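PDB 4M8K: hypothetical protein, GDSL-like Lipase/Acylhydrolase family protein from Bacteroides uniformis, which is probably a GDSL-type lipase or acylhydrolase that cleaves ester bonds, although its natural substrate is not established. Local coordinates for residues Ala141-Phe146 / Phe150-Ala155; Tyr133-Trp138 / Cys186-Ile191; Trp65-His70 / Gly210-Asp215; Asp28-Phe33 / Ile199-Gly204. All coordinates share one frame; numbering follows the deposited sequence.

Contact 1: residues Ala141-Phe146 / Phe150-Ala155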
# COMPACT_ATOMS: atom_id res chain seq x y z
N ALA A 141 13.53 -9.95 -15.12
CA ALA A 141 14.69 -10.22 -14.25
C ALA A 141 14.99 -9.03 -13.33
O ALA A 141 15.17 -9.22 -12.09
CB ALA A 141 15.91 -10.62 -15.06
N ASP A 142 15.01 -7.82 -13.92
CA ASP A 142 15.31 -6.60 -13.19
C ASP A 142 14.30 -6.45 -12.02
O ASP A 142 14.64 -5.94 -10.96
CB ASP A 142 15.11 -5.38 -14.04
CG ASP A 142 16.14 -5.22 -15.12
OD1 ASP A 142 17.25 -5.71 -14.95
OD2 ASP A 142 15.80 -4.55 -16.13
N LEU A 143 13.08 -6.88 -12.25
CA LEU A 143 11.98 -6.55 -11.35
C LEU A 143 11.92 -7.43 -10.10
O LEU A 143 11.03 -7.22 -9.27
CB LEU A 143 10.66 -6.55 -12.11
CG LEU A 143 10.49 -5.46 -13.15
CD1 LEU A 143 9.25 -5.70 -13.99
CD2 LEU A 143 10.41 -4.11 -12.48
N TYR A 144 12.84 -8.39 -9.99
CA TYR A 144 13.13 -9.13 -8.73
C TYR A 144 13.79 -8.23 -7.70
O TYR A 144 13.83 -8.56 -6.54
CB TYR A 144 13.98 -10.41 -9.02
CG TYR A 144 13.16 -11.53 -9.55
CD1 TYR A 144 12.53 -12.39 -8.66
CD2 TYR A 144 12.97 -11.73 -10.92
CE1 TYR A 144 11.72 -13.39 -9.12
CE2 TYR A 144 12.14 -12.73 -11.39
CZ TYR A 144 11.54 -13.57 -10.48
OH TYR A 144 10.74 -14.59 -10.92
N SER A 145 14.30 -7.06 -8.11
CA SER A 145 14.92 -6.15 -7.18
C SER A 145 13.98 -4.98 -6.78
O SER A 145 13.08 -4.58 -7.54
CB SER A 145 16.22 -5.58 -7.78
OG SER A 145 17.21 -6.61 -7.83
N PHE A 146 14.20 -4.43 -5.60
CA PHE A 146 13.27 -3.43 -5.07
C PHE A 146 13.21 -2.09 -5.84
O PHE A 146 12.10 -1.57 -6.19
CB PHE A 146 13.57 -3.13 -3.62
CG PHE A 146 12.54 -2.21 -3.02
CD1 PHE A 146 11.27 -2.72 -2.67
CD2 PHE A 146 12.76 -0.86 -2.88
CE1 PHE A 146 10.28 -1.90 -2.21
CE2 PHE A 146 11.77 -0.04 -2.34
CZ PHE A 146 10.53 -0.57 -2.02
N PHE A 150 9.78 -0.74 -7.70
CA PHE A 150 9.06 0.42 -7.19
C PHE A 150 9.04 1.52 -8.21
O PHE A 150 8.04 2.22 -8.37
CB PHE A 150 9.68 0.91 -5.86
CG PHE A 150 8.81 1.87 -5.14
CD1 PHE A 150 7.68 1.47 -4.44
CD2 PHE A 150 9.12 3.23 -5.18
CE1 PHE A 150 6.85 2.41 -3.83
CE2 PHE A 150 8.31 4.17 -4.53
CZ PHE A 150 7.18 3.75 -3.86
N CYS A 151 10.14 1.70 -8.94
CA CYS A 151 10.08 2.61 -10.09
C CYS A 151 9.00 2.14 -11.08
O CYS A 151 8.22 2.95 -11.61
CB CYS A 151 11.44 2.67 -10.80
SG CYS A 151 12.85 3.37 -9.88
N TYR A 152 8.99 0.84 -11.41
CA TYR A 152 8.07 0.35 -12.44
C TYR A 152 6.64 0.58 -11.93
O TYR A 152 5.73 0.92 -12.69
CB TYR A 152 8.40 -1.10 -12.82
CG TYR A 152 7.34 -1.85 -13.65
CD1 TYR A 152 6.25 -2.48 -13.04
CD2 TYR A 152 7.45 -1.96 -15.01
CE1 TYR A 152 5.29 -3.18 -13.79
CE2 TYR A 152 6.53 -2.68 -15.76
CZ TYR A 152 5.46 -3.28 -15.15
OH TYR A 152 4.54 -3.95 -15.91
N LEU A 153 6.47 0.43 -10.63
CA LEU A 153 5.15 0.57 -9.99
C LEU A 153 4.61 1.96 -10.20
O LEU A 153 3.50 2.14 -10.75
CB LEU A 153 5.26 0.25 -8.49
CG LEU A 153 3.94 0.32 -7.69
CD1 LEU A 153 2.91 -0.66 -8.23
CD2 LEU A 153 4.17 0.05 -6.22
N LEU A 154 5.35 2.96 -9.76
CA LEU A 154 4.84 4.33 -9.91
C LEU A 154 4.72 4.71 -11.39
O LEU A 154 3.77 5.37 -11.78
CB LEU A 154 5.70 5.33 -9.17
CG LEU A 154 5.89 5.05 -7.66
CD1 LEU A 154 6.52 6.26 -6.98
CD2 LEU A 154 4.58 4.74 -6.98
N ALA A 155 5.67 4.28 -12.19
CA ALA A 155 5.68 4.65 -13.62
C ALA A 155 4.43 4.12 -14.26
O ALA A 155 3.75 4.83 -14.96
CB ALA A 155 6.91 4.11 -14.31

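Contact 2: residues Tyr133-Trp138 / Cys186-Ile191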
# COMPACT_ATOMS: atom_id res chain seq x y z
N TYR A 133 18.38 2.04 -9.03
CA TYR A 133 17.36 2.93 -9.54
C TYR A 133 17.30 2.73 -11.04
O TYR A 133 18.32 2.56 -11.68
CB TYR A 133 17.67 4.38 -9.23
CG TYR A 133 17.67 4.63 -7.76
CD1 TYR A 133 16.47 4.64 -7.06
CD2 TYR A 133 18.86 4.78 -7.03
CE1 TYR A 133 16.43 4.86 -5.71
CE2 TYR A 133 18.84 4.96 -5.64
CZ TYR A 133 17.61 5.02 -4.99
OH TYR A 133 17.53 5.22 -3.62
N GLN A 134 16.10 2.70 -11.58
CA GLN A 134 15.88 2.32 -12.96
C GLN A 134 14.58 2.91 -13.44
O GLN A 134 13.47 2.50 -13.03
CB GLN A 134 15.88 0.77 -13.13
CG GLN A 134 15.73 0.31 -14.58
CD GLN A 134 15.84 -1.22 -14.79
OE1 GLN A 134 15.96 -2.01 -13.85
NE2 GLN A 134 15.76 -1.63 -16.03
N TYR A 135 14.67 3.83 -14.39
CA TYR A 135 13.49 4.56 -14.83
C TYR A 135 12.95 4.22 -16.24
O TYR A 135 12.08 4.90 -16.77
CB TYR A 135 13.82 6.06 -14.68
CG TYR A 135 14.17 6.41 -13.24
CD1 TYR A 135 13.21 6.39 -12.26
CD2 TYR A 135 15.49 6.70 -12.86
CE1 TYR A 135 13.53 6.70 -10.95
CE2 TYR A 135 15.82 7.01 -11.53
CZ TYR A 135 14.83 7.02 -10.58
OH TYR A 135 15.10 7.32 -9.25
N ASP A 136 13.43 3.14 -16.84
CA ASP A 136 12.89 2.62 -18.09
C ASP A 136 13.56 1.28 -18.37
O ASP A 136 14.56 0.94 -17.71
CB ASP A 136 13.12 3.59 -19.27
CG ASP A 136 11.89 3.65 -20.23
OD1 ASP A 136 11.27 2.58 -20.55
OD2 ASP A 136 11.56 4.76 -20.69
N GLY A 137 13.04 0.54 -19.34
CA GLY A 137 13.73 -0.65 -19.87
C GLY A 137 13.63 -1.91 -18.99
O GLY A 137 14.42 -2.84 -19.15
N TRP A 138 12.67 -1.93 -18.09
CA TRP A 138 12.56 -2.99 -17.09
C TRP A 138 12.33 -4.36 -17.72
O TRP A 138 11.33 -4.59 -18.45
CB TRP A 138 11.41 -2.72 -16.16
CG TRP A 138 11.43 -1.35 -15.50
CD1 TRP A 138 12.13 -1.00 -14.41
CD2 TRP A 138 10.71 -0.20 -15.90
NE1 TRP A 138 11.90 0.30 -14.08
CE2 TRP A 138 10.99 0.82 -14.96
CE3 TRP A 138 9.82 0.08 -16.94
CZ2 TRP A 138 10.47 2.10 -15.06
CZ3 TRP A 138 9.28 1.35 -17.04
CH2 TRP A 138 9.62 2.35 -16.10
N CYS A 186 9.58 8.18 -5.23
CA CYS A 186 8.44 9.07 -5.16
C CYS A 186 8.78 10.47 -5.65
O CYS A 186 8.03 11.05 -6.45
CB CYS A 186 7.92 9.19 -3.75
SG CYS A 186 7.03 7.69 -3.22
N ARG A 187 9.90 11.00 -5.21
CA ARG A 187 10.34 12.34 -5.69
C ARG A 187 10.57 12.36 -7.23
O ARG A 187 10.15 13.30 -7.93
CB ARG A 187 11.58 12.80 -4.92
CG ARG A 187 12.11 14.20 -5.37
CD ARG A 187 13.65 14.36 -5.49
NE ARG A 187 14.28 13.30 -6.31
CZ ARG A 187 14.33 13.29 -7.65
NH1 ARG A 187 13.83 14.28 -8.35
NH2 ARG A 187 14.91 12.28 -8.29
N HIS A 188 11.20 11.31 -7.76
CA HIS A 188 11.38 11.24 -9.21
C HIS A 188 10.04 11.38 -9.92
O HIS A 188 9.91 12.14 -10.83
CB HIS A 188 12.05 9.92 -9.61
CG HIS A 188 12.26 9.78 -11.10
ND1 HIS A 188 13.42 10.21 -11.73
CD2 HIS A 188 11.47 9.28 -12.08
CE1 HIS A 188 13.33 9.99 -13.03
NE2 HIS A 188 12.15 9.44 -13.28
N TYR A 189 9.04 10.61 -9.49
CA TYR A 189 7.76 10.56 -10.17
C TYR A 189 6.75 11.63 -9.70
O TYR A 189 5.64 11.70 -10.23
CB TYR A 189 7.18 9.14 -10.07
CG TYR A 189 7.93 8.14 -10.97
CD1 TYR A 189 7.72 8.12 -12.35
CD2 TYR A 189 8.88 7.29 -10.44
CE1 TYR A 189 8.39 7.20 -13.15
CE2 TYR A 189 9.58 6.40 -11.23
CZ TYR A 189 9.31 6.34 -12.58
OH TYR A 189 10.06 5.45 -13.33
N GLY A 190 7.17 12.51 -8.79
CA GLY A 190 6.30 13.60 -8.33
C GLY A 190 5.11 13.06 -7.55
O GLY A 190 4.03 13.59 -7.64
N ILE A 191 5.29 11.93 -6.88
CA ILE A 191 4.27 11.36 -6.03
C ILE A 191 4.55 11.69 -4.56
O ILE A 191 5.67 11.41 -4.04
CB ILE A 191 4.28 9.82 -6.16
CG1 ILE A 191 3.89 9.34 -7.56
CG2 ILE A 191 3.38 9.19 -5.09
CD1 ILE A 191 2.62 9.92 -8.09
O HOH W 1 9.94 6.19 -15.81

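Contact 3: residues Trp65-His70 / Gly210-Asp215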
# COMPACT_ATOMS: atom_id res chain seq x y z
N TRP A 65 -7.87 2.36 6.82
CA TRP A 65 -8.44 2.77 5.52
C TRP A 65 -9.96 2.95 5.59
O TRP A 65 -10.52 3.80 4.89
CB TRP A 65 -8.02 1.80 4.35
CG TRP A 65 -8.23 0.39 4.67
CD1 TRP A 65 -7.37 -0.41 5.32
CD2 TRP A 65 -9.43 -0.33 4.51
NE1 TRP A 65 -7.96 -1.62 5.58
CE2 TRP A 65 -9.22 -1.60 5.07
CE3 TRP A 65 -10.67 -0.04 3.94
CZ2 TRP A 65 -10.21 -2.60 5.06
CZ3 TRP A 65 -11.66 -1.05 3.91
CH2 TRP A 65 -11.40 -2.31 4.45
N TYR A 66 -10.62 2.09 6.36
CA TYR A 66 -12.05 2.16 6.60
C TYR A 66 -12.34 3.47 7.33
O TYR A 66 -13.26 4.21 6.96
CB TYR A 66 -12.54 0.98 7.41
CG TYR A 66 -14.02 0.97 7.56
CD1 TYR A 66 -14.65 1.82 8.46
CD2 TYR A 66 -14.82 0.13 6.78
CE1 TYR A 66 -16.01 1.82 8.59
CE2 TYR A 66 -16.19 0.12 6.91
CZ TYR A 66 -16.77 0.98 7.81
OH TYR A 66 -18.12 1.03 7.93
N ARG A 67 -11.51 3.77 8.32
CA ARG A 67 -11.58 5.01 9.06
C ARG A 67 -11.36 6.16 8.15
O ARG A 67 -12.16 7.10 8.13
CB ARG A 67 -10.55 5.03 10.19
CG ARG A 67 -10.93 4.19 11.40
CD ARG A 67 -9.86 4.30 12.49
NE ARG A 67 -9.61 5.69 12.93
CZ ARG A 67 -10.25 6.28 13.94
NH1 ARG A 67 -11.20 5.65 14.62
NH2 ARG A 67 -9.95 7.50 14.27
N PHE A 68 -10.29 6.10 7.38
CA PHE A 68 -9.97 7.21 6.46
C PHE A 68 -11.12 7.47 5.49
O PHE A 68 -11.53 8.62 5.26
CB PHE A 68 -8.68 6.92 5.72
CG PHE A 68 -8.31 7.95 4.70
CD1 PHE A 68 -7.57 9.05 5.05
CD2 PHE A 68 -8.64 7.76 3.39
CE1 PHE A 68 -7.14 9.96 4.10
CE2 PHE A 68 -8.26 8.71 2.43
CZ PHE A 68 -7.51 9.80 2.79
N ILE A 69 -11.68 6.42 4.95
CA ILE A 69 -12.73 6.59 3.94
C ILE A 69 -14.01 7.13 4.58
O ILE A 69 -14.56 8.09 4.07
CB ILE A 69 -12.92 5.30 3.12
CG1 ILE A 69 -11.74 5.18 2.14
CG2 ILE A 69 -14.22 5.33 2.32
CD1 ILE A 69 -11.58 3.78 1.59
N HIS A 70 -14.43 6.56 5.69
CA HIS A 70 -15.73 6.91 6.27
C HIS A 70 -15.71 8.23 7.02
O HIS A 70 -16.71 8.90 7.10
CB HIS A 70 -16.24 5.74 7.10
CG HIS A 70 -16.60 4.56 6.24
ND1 HIS A 70 -17.90 4.20 5.98
CD2 HIS A 70 -15.82 3.69 5.53
CE1 HIS A 70 -17.92 3.15 5.17
NE2 HIS A 70 -16.67 2.82 4.88
N GLY A 210 -2.43 2.19 16.50
CA GLY A 210 -1.61 2.38 15.31
C GLY A 210 -2.45 2.70 14.07
O GLY A 210 -2.07 3.59 13.27
N MSE A 211 -3.57 2.01 13.91
CA MSE A 211 -4.46 2.26 12.78
C MSE A 211 -5.01 3.67 12.80
O MSE A 211 -5.12 4.31 11.73
CB MSE A 211 -5.65 1.30 12.78
CG MSE A 211 -5.33 -0.12 12.49
SE MSE A 211 -4.58 -0.39 10.68
CE MSE A 211 -4.69 -2.36 10.62
N GLN A 212 -5.31 4.19 13.99
CA GLN A 212 -5.77 5.57 14.11
C GLN A 212 -4.72 6.55 13.70
O GLN A 212 -5.00 7.55 13.02
CB GLN A 212 -6.21 5.91 15.53
CG GLN A 212 -7.41 5.09 16.01
CD GLN A 212 -8.07 5.70 17.25
OE1 GLN A 212 -7.64 6.73 17.75
NE2 GLN A 212 -9.12 5.06 17.72
N SER A 213 -3.49 6.27 14.12
CA SER A 213 -2.36 7.15 13.76
C SER A 213 -2.14 7.17 12.26
O SER A 213 -1.83 8.24 11.69
CB SER A 213 -1.09 6.71 14.52
OG SER A 213 -1.31 6.78 15.93
N ILE A 214 -2.24 6.00 11.62
CA ILE A 214 -2.06 5.92 10.15
C ILE A 214 -3.13 6.75 9.44
O ILE A 214 -2.82 7.61 8.61
CB ILE A 214 -2.07 4.49 9.58
CG1 ILE A 214 -0.87 3.69 10.12
CG2 ILE A 214 -2.06 4.54 8.06
CD1 ILE A 214 -0.95 2.19 9.83
N ASP A 215 -4.38 6.49 9.79
CA ASP A 215 -5.54 7.31 9.32
C ASP A 215 -5.23 8.78 9.44
O ASP A 215 -5.26 9.51 8.43
CB ASP A 215 -6.80 6.88 10.11
CG ASP A 215 -8.00 7.83 9.97
OD1 ASP A 215 -8.14 8.55 8.97
OD2 ASP A 215 -8.78 7.83 10.94

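Contact 4: residues Asp28-Phe33 / Ile199-Gly204. With ACT (acetate ion), chain C.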
# COMPACT_ATOMS: atom_id res chain seq x y z
N ASP A 28 -0.57 -4.42 1.48
CA ASP A 28 -0.15 -5.67 2.07
C ASP A 28 -1.03 -5.96 3.33
O ASP A 28 -2.13 -5.43 3.43
CB ASP A 28 1.35 -5.65 2.35
CG ASP A 28 1.76 -4.53 3.32
OD1 ASP A 28 0.94 -4.08 4.17
OD2 ASP A 28 2.91 -4.08 3.21
N SER A 29 -0.54 -6.76 4.28
CA SER A 29 -1.34 -7.12 5.48
C SER A 29 -1.88 -5.91 6.21
O SER A 29 -2.94 -6.00 6.81
CB SER A 29 -0.52 -7.87 6.52
OG SER A 29 -0.14 -9.17 6.15
N TYR A 30 -1.15 -4.77 6.18
CA TYR A 30 -1.51 -3.60 7.01
C TYR A 30 -2.85 -2.99 6.54
O TYR A 30 -3.53 -2.29 7.29
CB TYR A 30 -0.44 -2.49 6.95
CG TYR A 30 0.77 -2.62 7.87
CD1 TYR A 30 1.35 -3.83 8.16
CD2 TYR A 30 1.36 -1.47 8.41
CE1 TYR A 30 2.46 -3.92 9.00
CE2 TYR A 30 2.46 -1.54 9.22
CZ TYR A 30 3.02 -2.78 9.51
OH TYR A 30 4.11 -2.87 10.38
N SER A 31 -3.21 -3.30 5.30
CA SER A 31 -4.43 -2.78 4.66
C SER A 31 -5.46 -3.88 4.37
O SER A 31 -6.42 -3.67 3.61
CB SER A 31 -4.01 -2.03 3.39
OG SER A 31 -3.15 -0.94 3.71
N THR A 32 -5.27 -5.06 4.98
CA THR A 32 -6.20 -6.17 4.78
C THR A 32 -7.22 -6.27 5.89
O THR A 32 -6.98 -5.84 7.01
CB THR A 32 -5.55 -7.60 4.69
OG1 THR A 32 -4.87 -7.96 5.92
CG2 THR A 32 -4.63 -7.69 3.49
N PHE A 33 -8.38 -6.83 5.55
CA PHE A 33 -9.36 -7.35 6.52
C PHE A 33 -10.18 -8.39 5.79
O PHE A 33 -10.69 -8.13 4.68
CB PHE A 33 -10.27 -6.25 7.16
CG PHE A 33 -10.83 -6.66 8.51
CD1 PHE A 33 -11.97 -7.44 8.58
CD2 PHE A 33 -10.20 -6.28 9.71
CE1 PHE A 33 -12.47 -7.88 9.80
CE2 PHE A 33 -10.70 -6.68 10.94
CZ PHE A 33 -11.84 -7.50 11.00
N ILE A 199 3.91 4.66 14.98
CA ILE A 199 2.81 3.74 14.74
C ILE A 199 2.88 2.56 15.73
O ILE A 199 3.77 1.73 15.65
CB ILE A 199 2.86 3.24 13.28
CG1 ILE A 199 2.89 4.41 12.27
CG2 ILE A 199 1.69 2.38 12.97
CD1 ILE A 199 1.75 5.42 12.41
N ASP A 200 1.90 2.47 16.62
CA ASP A 200 1.84 1.41 17.58
C ASP A 200 1.57 0.10 16.86
O ASP A 200 0.63 0.00 16.07
CB ASP A 200 0.75 1.68 18.63
CG ASP A 200 0.79 0.71 19.77
OD1 ASP A 200 1.74 0.81 20.60
OD2 ASP A 200 -0.12 -0.17 19.86
N LYS A 201 2.40 -0.87 17.14
CA LYS A 201 2.24 -2.18 16.54
C LYS A 201 2.19 -3.31 17.56
O LYS A 201 2.81 -3.27 18.60
CB LYS A 201 3.34 -2.47 15.54
CG LYS A 201 3.40 -1.52 14.32
CD LYS A 201 4.76 -1.51 13.60
CE LYS A 201 4.85 -0.30 12.66
NZ LYS A 201 6.13 -0.19 11.95
N GLN A 202 1.44 -4.33 17.20
CA GLN A 202 1.40 -5.58 17.94
C GLN A 202 1.60 -6.69 16.95
O GLN A 202 0.90 -6.76 15.94
CB GLN A 202 0.06 -5.71 18.62
CG GLN A 202 -0.13 -4.59 19.64
CD GLN A 202 -1.51 -4.53 20.22
OE1 GLN A 202 -2.39 -5.24 19.80
NE2 GLN A 202 -1.69 -3.67 21.21
N TRP A 203 2.53 -7.59 17.23
CA TRP A 203 2.87 -8.67 16.29
C TRP A 203 3.23 -8.11 14.95
O TRP A 203 2.86 -8.70 13.91
CB TRP A 203 1.75 -9.73 16.17
CG TRP A 203 1.95 -10.89 17.04
CD1 TRP A 203 2.72 -10.97 18.17
CD2 TRP A 203 1.38 -12.19 16.84
NE1 TRP A 203 2.65 -12.24 18.68
CE2 TRP A 203 1.86 -13.01 17.88
CE3 TRP A 203 0.56 -12.74 15.85
CZ2 TRP A 203 1.47 -14.36 18.01
CZ3 TRP A 203 0.17 -14.09 15.97
CH2 TRP A 203 0.63 -14.87 17.05
N GLY A 204 3.94 -6.99 14.98
CA GLY A 204 4.54 -6.37 13.76
C GLY A 204 3.54 -5.69 12.85
O GLY A 204 3.92 -5.17 11.74
C ACT C . 2.62 -7.92 5.88
O ACT C . 2.28 -8.74 6.75
OXT ACT C . 2.21 -8.05 4.73
CH3 ACT C . 3.52 -6.77 6.19
O HOH W 2 7.18 -2.78 11.20

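Contact 1: residues Ala141-Phe146 / Phe150-Ala155
L143 and Y152 meet at about a right angle where the loop leading into helix 146-160 folds back over the first turns of that helix, one of the helices flanking the parallel sheet of this SGNH-type hydrolase. The two branches of the leucine divide the work. CD2 presses against the stem of the tyrosine, 3.6 Å from Y152 CB, while CD1 lies over the middle of the phenol ring, 4.3 Å from its centroid, a CH-pi contact almost on the ring normal. With CG anti to its own backbone N (chi1 167°), Y152 presents this face to the leucine, and W138 meets its ring edge-to-face. Backbone bonding of L143 with H89 ties the loop to another part of the chain.

In the first turn of the helix, F146 and F150 are neighbours one turn apart. Their planes are only 14° apart, but the large lateral offset, with centroids 5.8 Å apart, leaves little stacking. What covers a face of the F146 ring is therefore the F150 stem: CB sits above it, toward the rim, at 4.2 Å from F146 CZ. The F150 ring itself leads away to M182 and I185 on helix 176-189. The helical backbone sets this spacing: F150 N donates to F146 O at 2.9 Å in an i to i+4 bond of the first turn, and F150 CB rests 3.5 Å from that same oxygen, F146 O.

Contact 2: residues Tyr133-Trp138 / Cys186-Ile191
Y135 lies antiparallel to H188, so that walking out along the tyrosine means walking back along the histidine toward helix 176-189. Its CB starts beside the imidazole tip, 4.0 Å from H188 NE2. CG and then CD1 pass over the ring, CD1 coming within 3.4 Å of H188 CD2. The next atom, CE1, makes the closest approach, 3.3 Å to H188 CG; CZ lies nearer ND1, and the hydroxyl OH ends beside H188 CB. The result is a face-to-face stack with centroids 3.6 Å apart and planes 14° from parallel. H188 reaches across because its CG stands anti to the backbone N (chi1 -180°).

Y189 completes the aromatic cluster from the edge of the Y135 ring, its OH 3.5 Å from Y135 CD1 and also level with the edge of the W138 indole. A water ties the same hydroxyl to the loop, donating to Y135 O at 2.7 Å and lying 2.6 Å from Y189 OH. Just beyond, G190 closes the helix in a Schellman motif. Loop and helix end are thus joined at the surface by stacking and one bridging water, and a protonated H188 would probably add a cation-pi component.

Contact 3: residues Trp65-His70 / Gly210-Asp215
R67 NE donates to D215 OD2 at 3.0 Å, a salt bridge between helix 64-71 and helix 208-222. The bond is bent, 140° at the hydrogen, and the acid lies tilted from the guanidinium plane: the two planes are steeply turned against each other, and OD2 is met on its anti side, somewhat out of the carboxylate plane. R67 NH2 lies farther from this oxygen, at 3.5 Å from D215 OD2, and the pairing is single rather than bidentate.

A kink in the arginine chain (chi3 57°) swings the guanidinium back toward Q212, which covers one of its faces. Q212 CG lies over the centre, 3.7 Å from R67 CZ, and the extended side chain carries its amide on across the charged group in a nearly parallel stack, with Q212 NE2 3.8 Å from R67 NH1. The other carboxylate oxygen turns to the neighbouring residue: D215 OD1 comes 3.4 Å from F68 CA and sits at the edge of the phenyl ring, whose plane is perpendicular to the carboxylate.

E71 forms a long, weak ion pair with R67 and also brings a like charge close to D215 OD2; the arginine probably offsets this repulsion and may keep both acids ionised. The axes of the two helical segments approach to 8.8 Å at 42°, and F68 and D215 have the nearest CA atoms. Farther along, F68 packs on V218, W219 and V222 of helix 208-222, while W65 and I69 point away from that helix and rest on strand 22-27 and the outermost strand 75-81 of the parallel sheet.

Contact 4: residues Asp28-Phe33 / Ile199-Gly204
Y30 bridges backbones that stay well apart, about 9.5 Å between Y30 CA and G204 CA at their nearest, and does so almost entirely through its hydroxyl. OH donates to G204 O at 2.7 Å, approaching from a direction tilted out of the carbonyl plane. Y30 OH itself accepts a longer bond, 3.2 Å, from a water, which in turn accepts from K201 NZ. The lysine crosses the phenol at about a right angle, its CE near the ring plane at the edge and 3.5 Å from Y30 OH. Its ammonium group is held chiefly by a salt bridge to E173, with N171 and S172 as further partners, while the CD and CE carbons lie beside the tyrosine hydroxyl.

Within residues 28-33 the loop is tightly wound. D28 OD1 accepts from Y30 N at 3.0 Å, an Asx turn, for which the carboxylate is tucked between the backbone N and the carbonyl carbon (chi1 60°). S29 O receives both T32 N and T32 OG1 from the same face of its plane.

An acetate, probably from the crystallisation liquor, binds at S29: S29 N donates to its OXT at 3.1 Å and S29 OG to its O at 2.5 Å, while its methyl carbon lies 4.1 Å from Y30 CE1. G84 N, N122 ND2 and H205 NE2 also bond the ion. This set of serine, glycine, asparagine and histidine matches the signature of SGNH hydrolases, in which the GDS serine is the nucleophile and its backbone N helps form the oxyanion hole; this is consistent with an active site here.

Contacts 1 and 2 adjoin on one flank of the chain and share the loop before helix 146-160: Q134 NE2 reaches D142 OD2 at 2.9 Å, a probable hydrogen bond, and Y189 of contact 2 packs on A155. Contact 1 is buried, with apolar side chains, contact 2 a surface assembly of rings and water. Contacts 3 and 4 lie across the chain's centre from these and touch each other, M211 CE packing 3.5 Å from Y30 O. Charge dominates the partly buried helix pair of contact 3, whereas contact 4, also partly buried, joins the loop after strand 22-27 to the short strand 201-202 and the turn that follows it by hydroxyl and water bonds beside the acetate.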